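Local coordinates for protein serpin 2 (Anopheles gambiae, PDB 3PZF) that inhibits clip-domain serine proteases of the mosquito hemolymph as a serpin, blocking phenoloxidase activation and so holding back melanization in the immune response, at residues L27-E32 against N297-Q302; N23-M28 against F46-L51; R72-V77 against V303-I308. All blocks are in the same frame, centred on the assembly; numbering follows the deposited sequence.

Interaction 1. Residues L27-E32 against N297-Q302; sequences LMFVKE and NEPLQQ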
loop_
_atom_site.group_PDB
_atom_site.type_symbol
_atom_site.label_atom_id
_atom_site.label_comp_id
_atom_site.label_asym_id
_atom_site.label_seq_id
_atom_site.Cartn_x
_atom_site.Cartn_y
_atom_site.Cartn_z
ATOM N N LEU A 27 8.785 -2.607 4.614
ATOM C CA LEU A 27 9.493 -3.648 3.887
ATOM C C LEU A 27 9.322 -5.021 4.530
ATOM O O LEU A 27 9.123 -5.997 3.826
ATOM C CB LEU A 27 10.972 -3.289 3.748
ATOM C CG LEU A 27 11.193 -2.024 2.912
ATOM C CD1 LEU A 27 12.663 -1.619 2.813
ATOM C CD2 LEU A 27 10.614 -2.244 1.516
ATOM N N MET A 28 9.391 -5.090 5.855
ATOM C CA MET A 28 9.126 -6.346 6.567
ATOM C C MET A 28 7.732 -6.902 6.250
ATOM O O MET A 28 7.566 -8.083 5.939
ATOM C CB MET A 28 9.297 -6.134 8.086
ATOM C CG MET A 28 8.987 -7.359 8.939
ATOM S SD MET A 28 9.050 -7.027 10.735
ATOM C CE MET A 28 7.833 -5.727 10.908
ATOM N N PHE A 29 6.716 -6.050 6.284
ATOM C CA PHE A 29 5.354 -6.520 6.099
ATOM C C PHE A 29 5.093 -6.895 4.623
ATOM O O PHE A 29 4.400 -7.858 4.321
ATOM C CB PHE A 29 4.373 -5.421 6.517
ATOM C CG PHE A 29 2.950 -5.874 6.592
ATOM C CD1 PHE A 29 2.528 -6.701 7.627
ATOM C CD2 PHE A 29 2.022 -5.457 5.642
ATOM C CE1 PHE A 29 1.198 -7.116 7.702
ATOM C CE2 PHE A 29 0.694 -5.853 5.720
ATOM C CZ PHE A 29 0.287 -6.688 6.749
ATOM N N VAL A 30 5.627 -6.099 3.721
ATOM C CA VAL A 30 5.515 -6.396 2.286
ATOM C C VAL A 30 6.107 -7.771 2.014
ATOM O O VAL A 30 5.507 -8.594 1.325
ATOM C CB VAL A 30 6.230 -5.335 1.447
ATOM C CG1 VAL A 30 6.617 -5.902 0.078
ATOM C CG2 VAL A 30 5.314 -4.104 1.278
ATOM N N LYS A 31 7.271 -8.045 2.584
ATOM C CA LYS A 31 7.933 -9.325 2.305
ATOM C C LYS A 31 7.097 -10.499 2.802
ATOM O O LYS A 31 7.028 -11.544 2.148
ATOM C CB LYS A 31 9.309 -9.386 2.958
ATOM C CG LYS A 31 10.346 -8.499 2.317
ATOM C CD LYS A 31 11.719 -9.017 2.689
ATOM C CE LYS A 31 12.655 -7.933 3.112
ATOM N NZ LYS A 31 13.980 -8.549 3.443
ATOM N N GLU A 32 6.452 -10.321 3.952
ATOM C CA GLU A 32 5.583 -11.349 4.523
ATOM C C GLU A 32 4.396 -11.643 3.613
ATOM O O GLU A 32 4.025 -12.792 3.408
ATOM C CB GLU A 32 5.075 -10.899 5.903
ATOM C CG GLU A 32 4.045 -11.828 6.557
ATOM C CD GLU A 32 4.604 -13.207 6.899
ATOM O OE1 GLU A 32 5.820 -13.318 7.142
ATOM O OE2 GLU A 32 3.826 -14.184 6.910
ATOM N N ASN A 297 -4.922 -9.846 10.006
ATOM C CA ASN A 297 -4.632 -10.507 11.290
ATOM C C ASN A 297 -3.422 -11.449 11.176
ATOM O O ASN A 297 -2.450 -11.344 11.936
ATOM C CB ASN A 297 -5.833 -11.320 11.814
ATOM C CG ASN A 297 -7.053 -10.459 12.111
ATOM O OD1 ASN A 297 -7.362 -9.537 11.366
ATOM N ND2 ASN A 297 -7.767 -10.770 13.207
ATOM N N GLU A 298 -3.490 -12.378 10.229
ATOM C CA GLU A 298 -2.497 -13.440 10.151
ATOM C C GLU A 298 -1.099 -12.893 9.818
ATOM O O GLU A 298 -0.136 -13.174 10.535
ATOM C CB GLU A 298 -2.950 -14.502 9.147
ATOM C CG GLU A 298 -1.827 -15.386 8.592
ATOM C CD GLU A 298 -1.173 -16.260 9.654
ATOM O OE1 GLU A 298 -1.464 -16.067 10.857
ATOM O OE2 GLU A 298 -0.370 -17.144 9.278
ATOM N N PRO A 299 -0.978 -12.096 8.743
ATOM C CA PRO A 299 0.359 -11.548 8.454
ATOM C C PRO A 299 0.911 -10.640 9.555
ATOM O O PRO A 299 2.120 -10.647 9.776
ATOM C CB PRO A 299 0.156 -10.756 7.153
ATOM C CG PRO A 299 -1.303 -10.573 7.006
ATOM C CD PRO A 299 -1.945 -11.768 7.685
ATOM N N LEU A 300 0.060 -9.861 10.224
ATOM C CA LEU A 300 0.543 -9.037 11.317
ATOM C C LEU A 300 1.103 -9.938 12.415
ATOM O O LEU A 300 2.168 -9.658 12.962
ATOM C CB LEU A 300 -0.563 -8.128 11.863
ATOM C CG LEU A 300 -0.904 -6.922 10.966
ATOM C CD1 LEU A 300 -2.226 -6.265 11.430
ATOM C CD2 LEU A 300 0.229 -5.870 10.921
ATOM N N GLN A 301 0.408 -11.035 12.703
ATOM C CA GLN A 301 0.848 -11.969 13.736
ATOM C C GLN A 301 2.187 -12.575 13.338
ATOM O O GLN A 301 3.083 -12.722 14.160
ATOM C CB GLN A 301 -0.206 -13.060 13.959
ATOM C CG GLN A 301 -1.425 -12.547 14.748
ATOM C CD GLN A 301 -2.567 -13.549 14.867
ATOM O OE1 GLN A 301 -3.350 -13.499 15.815
ATOM N NE2 GLN A 301 -2.673 -14.449 13.905
ATOM N N GLN A 302 2.325 -12.892 12.062
ATOM C CA GLN A 302 3.556 -13.493 11.566
ATOM C C GLN A 302 4.758 -12.573 11.756
ATOM O O GLN A 302 5.855 -13.048 12.017
ATOM C CB GLN A 302 3.410 -13.894 10.098
ATOM C CG GLN A 302 2.524 -15.113 9.898
ATOM C CD GLN A 302 3.010 -16.325 10.678
ATOM O OE1 GLN A 302 4.136 -16.778 10.500
ATOM N NE2 GLN A 302 2.159 -16.851 11.556
#
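Pro299 is the first residue of 297-302 to touch the other helix, and its CB sits between two side chains of it, Phe29 and Glu32. Ahead of it in the chain, Asn297 faces elsewhere and bonds to the backbone of Ser331, just before strand 332-341, and of Ile333 within it. Glu298 OE2 stays 5.7 Å from Glu32 OE2, a mild like-charge repulsion that solvent would probably damp.

Pro299 CB itself lies 3.8 Å from Phe29 CE1 and 4.1 Å from Glu32 CG; the glutamate chain runs at about a right angle to the proline. One turn separates those two residues, so the proline sees the CE1 corner of the aromatic ring and the base of the acid together. A chi1 of -170° sets Phe29 CG anti to the backbone N, and the ring beyond it ends with CE1 against Pro299 and Leu300.

Next comes Leu300. Its CB points off from the opposing helix, but the branch CD2 swings back to within 3.6 Å of Phe29 CE1, approaching the ring obliquely, while the backbone N of Leu300 lies in the ring plane at the edge. CE1 thus touches both residues.

At the end of the helix the contact changes character. Gln302 offers its aliphatic base to the carboxylate of Glu32, with Gln302 CB 3.2 Å from Glu32 OE2, and its amide turns aside at a plane angle of 44° to that carboxylate. No hydrogen bond links the two segments.

The segment axes approach to 9.8 Å with 122° between their directions. Behind the apolar part, Phe29 also touches Val48 and Leu300 touches Leu52, both on helix 45-58. This is the packing, within the serpin fold, of helix 24-35 against the short helix 297-302 that follows directly on strand 277-295.

Interaction 2. Residues N23-M28 against F46-L51; sequences NEFDLM and FSVKIL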
loop_
_atom_site.group_PDB
_atom_site.type_symbol
_atom_site.label_atom_id
_atom_site.label_comp_id
_atom_site.label_asym_id
_atom_site.label_seq_id
_atom_site.Cartn_x
_atom_site.Cartn_y
_atom_site.Cartn_z
ATOM N N ASN A 23 10.986 3.046 6.458
ATOM C CA ASN A 23 10.253 1.982 5.785
ATOM C C ASN A 23 10.624 0.607 6.312
ATOM O O ASN A 23 10.345 -0.400 5.662
ATOM C CB ASN A 23 10.461 2.051 4.262
ATOM C CG ASN A 23 11.929 1.922 3.870
ATOM O OD1 ASN A 23 12.821 1.911 4.742
ATOM N ND2 ASN A 23 12.197 1.871 2.569
ATOM N N GLU A 24 11.208 0.557 7.511
ATOM C CA GLU A 24 11.593 -0.723 8.102
ATOM C C GLU A 24 10.397 -1.661 8.230
ATOM O O GLU A 24 10.435 -2.806 7.783
ATOM C CB GLU A 24 12.228 -0.506 9.490
ATOM C CG GLU A 24 13.563 0.250 9.478
ATOM C CD GLU A 24 13.422 1.776 9.386
ATOM O OE1 GLU A 24 12.307 2.318 9.606
ATOM O OE2 GLU A 24 14.446 2.433 9.098
ATOM N N PHE A 25 9.339 -1.185 8.870
ATOM C CA PHE A 25 8.131 -1.989 9.032
ATOM C C PHE A 25 7.524 -2.284 7.655
ATOM O O PHE A 25 7.147 -3.412 7.367
ATOM C CB PHE A 25 7.079 -1.283 9.885
ATOM C CG PHE A 25 5.759 -2.003 9.877
ATOM C CD1 PHE A 25 5.554 -3.102 10.690
ATOM C CD2 PHE A 25 4.784 -1.665 8.956
ATOM C CE1 PHE A 25 4.358 -3.804 10.643
ATOM C CE2 PHE A 25 3.596 -2.364 8.890
ATOM C CZ PHE A 25 3.381 -3.440 9.738
ATOM N N ASP A 26 7.446 -1.263 6.804
ATOM C CA ASP A 26 6.839 -1.427 5.461
ATOM C C ASP A 26 7.454 -2.604 4.718
ATOM O O ASP A 26 6.730 -3.493 4.238
ATOM C CB ASP A 26 7.030 -0.157 4.624
ATOM C CG ASP A 26 6.516 1.091 5.342
ATOM O OD1 ASP A 26 7.055 1.407 6.419
ATOM O OD2 ASP A 26 5.621 1.770 4.803
ATOM N N LEU A 27 8.785 -2.607 4.614
ATOM C CA LEU A 27 9.493 -3.648 3.887
ATOM C C LEU A 27 9.322 -5.021 4.530
ATOM O O LEU A 27 9.123 -5.997 3.826
ATOM C CB LEU A 27 10.972 -3.289 3.748
ATOM C CG LEU A 27 11.193 -2.024 2.912
ATOM C CD1 LEU A 27 12.663 -1.619 2.813
ATOM C CD2 LEU A 27 10.614 -2.244 1.516
ATOM N N MET A 28 9.391 -5.090 5.855
ATOM C CA MET A 28 9.126 -6.346 6.567
ATOM C C MET A 28 7.732 -6.902 6.250
ATOM O O MET A 28 7.566 -8.083 5.939
ATOM C CB MET A 28 9.297 -6.134 8.086
ATOM C CG MET A 28 8.987 -7.359 8.939
ATOM S SD MET A 28 9.050 -7.027 10.735
ATOM C CE MET A 28 7.833 -5.727 10.908
ATOM N N PHE A 46 2.095 1.980 4.051
ATOM C CA PHE A 46 1.910 3.169 4.898
ATOM C C PHE A 46 0.516 3.111 5.577
ATOM O O PHE A 46 0.375 3.422 6.765
ATOM C CB PHE A 46 2.028 4.438 4.066
ATOM C CG PHE A 46 1.609 5.671 4.809
ATOM C CD1 PHE A 46 2.389 6.142 5.845
ATOM C CD2 PHE A 46 0.438 6.349 4.480
ATOM C CE1 PHE A 46 2.007 7.280 6.563
ATOM C CE2 PHE A 46 0.064 7.511 5.189
ATOM C CZ PHE A 46 0.850 7.952 6.232
ATOM N N SER A 47 -0.518 2.697 4.836
ATOM C CA SER A 47 -1.867 2.652 5.421
ATOM C C SER A 47 -1.934 1.637 6.533
ATOM O O SER A 47 -2.661 1.821 7.493
ATOM C CB SER A 47 -2.913 2.320 4.339
ATOM O OG SER A 47 -3.025 3.419 3.439
ATOM N N VAL A 48 -1.181 0.554 6.420
ATOM C CA VAL A 48 -1.148 -0.423 7.502
ATOM C C VAL A 48 -0.616 0.242 8.764
ATOM O O VAL A 48 -1.123 -0.008 9.860
ATOM C CB VAL A 48 -0.314 -1.671 7.165
ATOM C CG1 VAL A 48 -0.264 -2.636 8.361
ATOM C CG2 VAL A 48 -0.912 -2.396 5.963
ATOM N N LYS A 49 0.390 1.099 8.625
ATOM C CA LYS A 49 0.925 1.754 9.817
ATOM C C LYS A 49 -0.106 2.698 10.431
ATOM O O LYS A 49 -0.192 2.816 11.654
ATOM C CB LYS A 49 2.234 2.476 9.498
ATOM C CG LYS A 49 3.279 1.500 8.953
ATOM C CD LYS A 49 4.707 2.122 9.029
ATOM C CE LYS A 49 4.914 3.261 8.046
ATOM N NZ LYS A 49 6.400 3.657 7.994
ATOM N N ILE A 50 -0.892 3.363 9.592
ATOM C CA ILE A 50 -2.006 4.176 10.102
ATOM C C ILE A 50 -2.985 3.316 10.951
ATOM O O ILE A 50 -3.439 3.760 12.025
ATOM C CB ILE A 50 -2.807 4.849 8.947
ATOM C CG1 ILE A 50 -1.946 5.876 8.191
ATOM C CG2 ILE A 50 -4.048 5.558 9.502
ATOM C CD1 ILE A 50 -1.369 6.945 9.065
ATOM N N LEU A 51 -3.325 2.130 10.465
ATOM C CA LEU A 51 -4.255 1.235 11.183
ATOM C C LEU A 51 -3.688 0.856 12.536
ATOM O O LEU A 51 -4.381 0.854 13.560
ATOM C CB LEU A 51 -4.492 -0.070 10.390
ATOM C CG LEU A 51 -5.057 0.140 8.997
ATOM C CD1 LEU A 51 -5.403 -1.208 8.314
ATOM C CD2 LEU A 51 -6.288 1.021 9.132
#
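Asp26 and Lys49 form a salt bridge across the two helices: Lys49 NZ donates to Asp26 OD1 at 2.8 Å, meeting the syn lone pair, on the side of the other carboxylate oxygen. The two side chains cross at about a right angle, and both residues are buried, which makes pairing of their charges important; the ion pair would be expected to keep both groups ionised. The lysine chain turns at chi3 (-70°), which swings CE over toward the carboxylate, where Lys49 CE lies 3.3 Å from Asp26 OD1. Asp26 OD2 faces the backbone N of Phe46 at 3.6 Å, too long to count as a bond. Glu24 OE1, 6.3 Å from Lys49 NZ, adds a second, more distant negative charge.

Phe25 supplies the apolar half. Its ring and the lysine's methylenes slide past each other in opposite directions, Phe25 CD2 coming 3.5 Å from Lys49 CG, and Val48 CG1 sits at the ring edge, near its plane, 3.9 Å from Phe25 CE2. The aliphatic stem of Lys49 therefore packs against the CD2 side of the ring while its ammonium serves the acid next door in sequence.

Two more polar atoms of 46-51 have partners close by in sequence: Ser47 OG bonds to Ser44 OG, and the carbonyl of Lys49 accepts from Thr53 OG1. Backbone hydrogen bonding joins Phe46 to Met386 on strand 386-392. Helix 24-35 lies on one flank of helix 45-58, helix 83-98 takes up the ring of Phe46 on another, and Ser47 and Leu51 rest on strand 177-188 of the serpin's central sheet.

Interaction 3. Residues R72-V77 against V303-I308; sequences RELSSV and VGIREI
A carboxylate holding two successive backbone amides joins the end of helix 69-73 to the loop that follows helix 297-302, toward the periphery of the serpin. The acceptor is one oxygen, Glu73 OE1. Glu307 N donates to its syn lone pair at 2.9 Å, nearly straight at 171°. Arg306 N reaches the same OE1 at 3.0 Å but comes from above the carboxylate plane, 44° out of it. Beyond CG the Glu73 chain is extended (chi2 170°), and its CD passes 3.4 Å from the carbonyl O of Gly304. A water accepts from Ile308 N at 3.2 Å and also donates to OE1, though the modelled length of that second bond is short enough to be doubtful.

Helix 297-302 ends in a Schellman motif just before the loop reaches this acid. Gly304, with positive phi, is its C-prime residue, with Ile305 N turned back to Leu300 O and Gly304 N to Gln301 O; the chain then leaves the helix with the backbone N-H groups of Arg306 and Glu307 directed at Glu73 OE1.

Leu74, itself buried, packs beside the polar pair: its CD2 meets Ile305 CG2 at 4.0 Å, the two side chains crossing at about a right angle, and its CD1 lies 4.3 Å from Ile308 CG2. Tyr56 and Leu52 of helix 45-58 lie behind, touching Leu74 and Ile305 respectively.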
loop_
_atom_site.group_PDB
_atom_site.type_symbol
_atom_site.label_atom_id
_atom_site.label_comp_id
_atom_site.label_asym_id
_atom_site.label_seq_id
_atom_site.Cartn_x
_atom_site.Cartn_y
_atom_site.Cartn_z
ATOM N N ARG A 72 4.434 -2.026 23.391
ATOM C CA ARG A 72 5.767 -2.475 23.012
ATOM C C ARG A 72 5.837 -2.934 21.571
ATOM O O ARG A 72 6.761 -2.571 20.854
ATOM C CB ARG A 72 6.223 -3.612 23.932
ATOM N N GLU A 73 4.862 -3.735 21.143
ATOM C CA GLU A 73 4.899 -4.348 19.814
ATOM C C GLU A 73 4.584 -3.343 18.711
ATOM O O GLU A 73 5.136 -3.428 17.625
ATOM C CB GLU A 73 3.922 -5.533 19.722
ATOM C CG GLU A 73 4.427 -6.810 20.385
ATOM C CD GLU A 73 3.364 -7.892 20.496
ATOM O OE1 GLU A 73 2.255 -7.723 19.937
ATOM O OE2 GLU A 73 3.642 -8.918 21.151
ATOM N N LEU A 74 3.687 -2.398 18.980
ATOM C CA LEU A 74 3.317 -1.416 17.967
ATOM C C LEU A 74 4.454 -0.397 17.786
ATOM O O LEU A 74 4.245 0.688 17.247
ATOM C CB LEU A 74 2.002 -0.720 18.353
ATOM C CG LEU A 74 0.793 -1.651 18.501
ATOM C CD1 LEU A 74 -0.503 -0.924 18.885
ATOM C CD2 LEU A 74 0.617 -2.406 17.204
ATOM N N SER A 75 5.662 -0.783 18.201
ATOM C CA SER A 75 6.777 0.143 18.414
ATOM C C SER A 75 7.339 0.778 17.159
ATOM O O SER A 75 7.446 2.000 17.078
ATOM C CB SER A 75 7.930 -0.582 19.103
ATOM O OG SER A 75 8.571 -1.467 18.198
ATOM N N SER A 76 7.734 -0.051 16.196
ATOM C CA SER A 76 8.449 0.429 15.018
ATOM C C SER A 76 7.551 1.255 14.104
ATOM O O SER A 76 7.939 1.642 13.000
ATOM C CB SER A 76 9.025 -0.748 14.237
ATOM O OG SER A 76 7.989 -1.566 13.720
ATOM N N VAL A 77 6.343 1.510 14.573
ATOM C CA VAL A 77 5.379 2.290 13.840
ATOM C C VAL A 77 5.102 3.611 14.553
ATOM O O VAL A 77 4.667 4.579 13.939
ATOM C CB VAL A 77 4.072 1.460 13.693
ATOM C CG1 VAL A 77 2.827 2.333 13.791
ATOM C CG2 VAL A 77 4.106 0.655 12.422
ATOM N N VAL A 303 4.559 -11.263 11.645
ATOM C CA VAL A 303 5.680 -10.345 11.781
ATOM C C VAL A 303 5.842 -9.814 13.219
ATOM O O VAL A 303 6.621 -8.894 13.445
ATOM C CB VAL A 303 5.581 -9.156 10.796
ATOM C CG1 VAL A 303 5.631 -9.646 9.351
ATOM C CG2 VAL A 303 4.318 -8.344 11.068
ATOM N N GLY A 304 5.119 -10.390 14.179
ATOM C CA GLY A 304 5.340 -10.080 15.589
ATOM C C GLY A 304 4.301 -9.190 16.256
ATOM O O GLY A 304 4.430 -8.850 17.435
ATOM N N ILE A 305 3.272 -8.806 15.512
ATOM C CA ILE A 305 2.201 -7.984 16.066
ATOM C C ILE A 305 1.041 -8.891 16.483
ATOM O O ILE A 305 0.179 -9.236 15.671
ATOM C CB ILE A 305 1.758 -6.916 15.057
ATOM C CG1 ILE A 305 2.954 -6.042 14.686
ATOM C CG2 ILE A 305 0.628 -6.064 15.640
ATOM C CD1 ILE A 305 2.647 -5.001 13.656
ATOM N N ARG A 306 1.042 -9.299 17.752
ATOM C CA ARG A 306 0.185 -10.390 18.193
ATOM C C ARG A 306 -0.719 -10.010 19.369
ATOM O O ARG A 306 -1.848 -10.481 19.476
ATOM C CB ARG A 306 1.053 -11.601 18.578
ATOM C CG ARG A 306 2.093 -11.982 17.507
ATOM C CD ARG A 306 2.886 -13.239 17.870
ATOM N NE ARG A 306 2.556 -14.379 17.008
ATOM C CZ ARG A 306 3.353 -14.876 16.059
ATOM N NH1 ARG A 306 4.554 -14.349 15.829
ATOM N NH2 ARG A 306 2.949 -15.915 15.334
ATOM N N GLU A 307 -0.218 -9.165 20.255
ATOM C CA GLU A 307 -0.962 -8.833 21.481
ATOM C C GLU A 307 -2.334 -8.195 21.203
ATOM O O GLU A 307 -3.273 -8.406 21.961
ATOM C CB GLU A 307 -0.131 -7.908 22.368
ATOM C CG GLU A 307 -0.823 -7.505 23.664
ATOM C CD GLU A 307 -0.390 -8.336 24.859
ATOM O OE1 GLU A 307 -0.255 -7.754 25.960
ATOM O OE2 GLU A 307 -0.185 -9.562 24.700
ATOM N N ILE A 308 -2.458 -7.427 20.121
ATOM C CA ILE A 308 -3.742 -6.780 19.798
ATOM C C ILE A 308 -4.812 -7.783 19.329
ATOM O O ILE A 308 -6.000 -7.455 19.249
ATOM C CB ILE A 308 -3.579 -5.677 18.732
ATOM C CG1 ILE A 308 -2.925 -6.238 17.472
ATOM C CG2 ILE A 308 -2.732 -4.523 19.267
ATOM C CD1 ILE A 308 -3.008 -5.296 16.297
HETATM O O HOH W 1 0.394 -6.145 19.462
#

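The three contacts form one patch of helices and loops, their centres 10 to 11 Å apart. Interactions 1 and 2 use overlapping parts of helix 24-35, sharing Leu27 and Met28, and meet through Phe29 on Val48. Interaction 3 continues the chain of interaction 1 past helix 297-302. Phe25 and Lys49 of interaction 2 reach Ile305 and Val77 of interaction 3. Along the sequence interaction 2 closes before interaction 3 opens, whereas 1 and 3 alternate. Interactions 1 and 3 thereby tie early helices to a region more than 220 residues later, while interaction 2 joins neighbouring helices, all beside the central sheet that in inhibitory serpins opens to take up the reactive loop.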